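Local coordinates for hydrogenase expression/formation protein (HypB) (PDB 2WSM) that probably binds and hydrolyses GTP and binds nickel for hydrogenase maturation, as a SIMIBI-class G3E GTPase, at residues A[47-52]-A[193-198]. Numbering follows the deposited sequence.
Sequences IERTIE and MDLKTG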
ATOM      1  N   ILE A  47      -3.991 -21.736  -3.476  1.00 20.72           N
ATOM      2  CA  ILE A  47      -3.443 -22.397  -2.297  1.00 22.01           C
ATOM      3  C   ILE A  47      -4.063 -23.785  -2.095  1.00 25.72           C
ATOM      4  O   ILE A  47      -3.358 -24.759  -1.832  1.00 25.03           O
ATOM      5  CB  ILE A  47      -3.618 -21.536  -1.034  1.00 21.22           C
ATOM      6  CG1 ILE A  47      -2.661 -20.342  -1.071  1.00 18.05           C
ATOM      7  CG2 ILE A  47      -3.376 -22.369   0.231  1.00 23.06           C
ATOM      8  CD1 ILE A  47      -2.894 -19.324   0.060  1.00 16.89           C
ATOM      9  N   GLU A  48      -5.379 -23.877  -2.236  1.00 23.30           N
ATOM     10  CA  GLU A  48      -6.054 -25.166  -2.136  1.00 25.42           C
ATOM     11  C   GLU A  48      -5.544 -26.117  -3.210  1.00 28.48           C
ATOM     12  O   GLU A  48      -5.082 -27.216  -2.904  1.00 29.04           O
ATOM     13  CB  GLU A  48      -7.567 -24.989  -2.260  1.00 30.65           C
ATOM     14  CG  GLU A  48      -8.157 -24.067  -1.199  1.00 33.31           C
ATOM     15  CD  GLU A  48      -9.514 -23.505  -1.585  1.00 39.91           C
ATOM     16  OE1 GLU A  48      -9.802 -23.431  -2.800  1.00 38.70           O
ATOM     17  OE2 GLU A  48     -10.284 -23.123  -0.674  1.00 38.12           O
ATOM     18  N   ARG A  49      -5.629 -25.690  -4.469  1.00 28.87           N
ATOM     19  CA  ARG A  49      -5.171 -26.512  -5.585  1.00 28.81           C
ATOM     20  C   ARG A  49      -3.743 -27.003  -5.357  1.00 25.09           C
ATOM     21  O   ARG A  49      -3.414 -28.138  -5.671  1.00 33.02           O
ATOM     22  CB  ARG A  49      -5.282 -25.748  -6.911  1.00 28.62           C
ATOM     23  CG  ARG A  49      -6.714 -25.407  -7.330  1.00 33.74           C
ATOM     24  CD  ARG A  49      -7.496 -26.657  -7.754  1.00 39.24           C
ATOM     25  NE  ARG A  49      -6.668 -27.538  -8.569  1.00 40.60           N
ATOM     26  CZ  ARG A  49      -6.585 -27.478  -9.893  1.00 44.51           C
ATOM     27  NH1 ARG A  49      -7.303 -26.590 -10.561  1.00 44.09           N
ATOM     28  NH2 ARG A  49      -5.790 -28.316 -10.547  1.00 45.27           N
ATOM     29  N   THR A  50      -2.900 -26.149  -4.795  1.00 25.85           N
ATOM     30  CA  THR A  50      -1.530 -26.535  -4.480  1.00 28.95           C
ATOM     31  C   THR A  50      -1.505 -27.662  -3.454  1.00 28.32           C
ATOM     32  O   THR A  50      -0.791 -28.651  -3.605  1.00 29.38           O
ATOM     33  CB  THR A  50      -0.750 -25.360  -3.886  1.00 22.72           C
ATOM     34  OG1 THR A  50      -0.671 -24.302  -4.844  1.00 22.09           O
ATOM     35  CG2 THR A  50       0.649 -25.798  -3.473  1.00 23.85           C
ATOM     36  N   ILE A  51      -2.274 -27.478  -2.390  1.00 29.98           N
ATOM     37  CA  ILE A  51      -2.365 -28.459  -1.327  1.00 30.39           C
ATOM     38  C   ILE A  51      -2.832 -29.797  -1.895  1.00 34.38           C
ATOM     39  O   ILE A  51      -2.317 -30.854  -1.529  1.00 29.33           O
ATOM     40  CB  ILE A  51      -3.309 -27.956  -0.218  1.00 31.91           C
ATOM     41  CG1 ILE A  51      -2.661 -26.765   0.498  1.00 25.56           C
ATOM     42  CG2 ILE A  51      -3.641 -29.069   0.769  1.00 32.68           C
ATOM     43  CD1 ILE A  51      -3.627 -25.948   1.306  1.00 30.89           C
ATOM     44  N   GLU A  52      -3.780 -29.734  -2.825  1.00 32.45           N
ATOM     45  CA  GLU A  52      -4.345 -30.933  -3.428  1.00 35.25           C
ATOM     46  C   GLU A  52      -3.336 -31.681  -4.289  1.00 37.35           C
ATOM     47  O   GLU A  52      -3.326 -32.909  -4.314  1.00 38.37           O
ATOM     48  CB  GLU A  52      -5.587 -30.582  -4.242  1.00 34.19           C
ATOM     49  CG  GLU A  52      -6.819 -30.371  -3.385  1.00 39.20           C
ATOM     50  CD  GLU A  52      -7.837 -29.438  -4.015  1.00 45.09           C
ATOM     51  OE1 GLU A  52      -7.945 -29.415  -5.262  1.00 45.32           O
ATOM     52  OE2 GLU A  52      -8.531 -28.731  -3.252  1.00 48.81           O
ATOM     53  N   MET A 193      -1.926 -17.970 -16.032  1.00 28.34           N
ATOM     54  CA  MET A 193      -2.576 -19.080 -15.352  1.00 26.12           C
ATOM     55  C   MET A 193      -4.082 -19.084 -15.502  1.00 29.12           C
ATOM     56  O   MET A 193      -4.729 -18.037 -15.483  1.00 30.51           O
ATOM     57  CB  MET A 193      -2.192 -19.087 -13.866  1.00 30.73           C
ATOM     58  CG  MET A 193      -2.785 -20.244 -13.057  1.00 32.37           C
ATOM     59  SD  MET A 193      -2.382 -20.150 -11.294  1.00 31.09           S
ATOM     60  CE  MET A 193      -0.665 -20.651 -11.306  1.00 23.21           C
ATOM     61  N   ASP A 194      -4.627 -20.282 -15.671  1.00 32.17           N
ATOM     62  CA  ASP A 194      -6.063 -20.496 -15.596  1.00 35.80           C
ATOM     63  C   ASP A 194      -6.298 -21.868 -14.979  1.00 35.65           C
ATOM     64  O   ASP A 194      -6.122 -22.891 -15.636  1.00 38.02           O
ATOM     65  CB  ASP A 194      -6.703 -20.421 -16.976  1.00 37.24           C
ATOM     66  CG  ASP A 194      -8.210 -20.476 -16.911  1.00 37.28           C
ATOM     67  OD1 ASP A 194      -8.766 -21.558 -17.169  1.00 44.40           O
ATOM     68  OD2 ASP A 194      -8.837 -19.443 -16.589  1.00 35.59           O
ATOM     69  N   LEU A 195      -6.675 -21.886 -13.707  1.00 34.94           N
ATOM     70  CA  LEU A 195      -6.811 -23.146 -12.984  1.00 40.79           C
ATOM     71  C   LEU A 195      -7.857 -24.069 -13.621  1.00 42.70           C
ATOM     72  O   LEU A 195      -7.669 -25.287 -13.672  1.00 44.85           O
ATOM     73  CB  LEU A 195      -7.094 -22.895 -11.494  1.00 32.82           C
ATOM     74  CG  LEU A 195      -5.879 -22.358 -10.719  1.00 36.98           C
ATOM     75  CD1 LEU A 195      -6.183 -22.118  -9.238  1.00 30.99           C
ATOM     76  CD2 LEU A 195      -4.696 -23.308 -10.868  1.00 36.52           C
ATOM     77  N   LYS A 196      -8.942 -23.485 -14.124  1.00 39.42           N
ATOM     78  CA  LYS A 196      -9.983 -24.254 -14.799  1.00 45.17           C
ATOM     79  C   LYS A 196      -9.398 -25.136 -15.899  1.00 46.78           C
ATOM     80  O   LYS A 196      -9.645 -26.342 -15.941  1.00 46.49           O
ATOM     81  CB  LYS A 196     -11.045 -23.328 -15.395  1.00 45.82           C
ATOM     82  CG  LYS A 196     -11.830 -22.520 -14.373  1.00 50.56           C
ATOM     83  CD  LYS A 196     -12.823 -21.577 -15.055  1.00 58.02           C
ATOM     84  CE  LYS A 196     -12.122 -20.561 -15.968  1.00 58.16           C
ATOM     85  NZ  LYS A 196     -11.343 -19.526 -15.217  1.00 46.02           N
ATOM     86  N   THR A 197      -8.615 -24.527 -16.783  1.00 43.98           N
ATOM     87  CA  THR A 197      -8.037 -25.237 -17.917  1.00 44.22           C
ATOM     88  C   THR A 197      -6.675 -25.843 -17.578  1.00 47.57           C
ATOM     89  O   THR A 197      -6.067 -26.523 -18.407  1.00 44.24           O
ATOM     90  CB  THR A 197      -7.890 -24.309 -19.140  1.00 45.94           C
ATOM     91  OG1 THR A 197      -6.820 -23.382 -18.920  1.00 43.40           O
ATOM     92  CG2 THR A 197      -9.178 -23.539 -19.381  1.00 45.82           C
ATOM     93  N   GLY A 198      -6.200 -25.590 -16.360  1.00 46.31           N
ATOM     94  CA  GLY A 198      -4.930 -26.130 -15.904  1.00 40.92           C
ATOM     95  C   GLY A 198      -3.715 -25.371 -16.410  1.00 37.46           C
ATOM     96  O   GLY A 198      -2.580 -25.687 -16.061  1.00 32.71           O
TER
HETATM   97  O   HOH W   1      -5.713 -26.872 -12.928  1.00 48.95           O
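Arg49, on helix 43-54, which follows the probable P-loop, meets Leu195 in the loop that leads from edge strand 189-192 to helix 201-212. Along that loop, Met193 still hydrogen-bonds through its backbone to Ile161 and Val164. Asp194 then organises the turn: OD1 takes the backbone N of Thr197 at 3.0 Å, an Asx motif, and the Thr197 hydroxyl OG1 from the opposite face of the carboxylate plane. Leu195 makes the crossing with both side chain and backbone. Its CD1 lies 3.8 Å from Arg49 CG where the side chains run antiparallel alongside one another, and CD2 lies more loosely over one face of the guanidinium. Bends at chi2 (-70°) and chi3 (-42°) fold the arginine back so that NH1 reaches Leu195 O, in the guanidinium plane, through a weak 3.4 Å hydrogen bond. A water bridges the same two groups, accepting from Arg49 NH2 at 2.8 Å and donating to Leu195 O at 2.6 Å. Lys196 bends back to form a salt bridge from NZ to Asp194 OD2 at 2.9 Å. Gly198, with positive phi, ends the turn, its N bonding weakly to Leu195 O. Phe201 joins Arg49 by a cation-pi contact and also touches Leu195. Leu195 O thus serves NH1, the water and Gly198 N together, a neutral acceptor that these donors probably polarise, while water and aromatic ring may ease the arginine's charge.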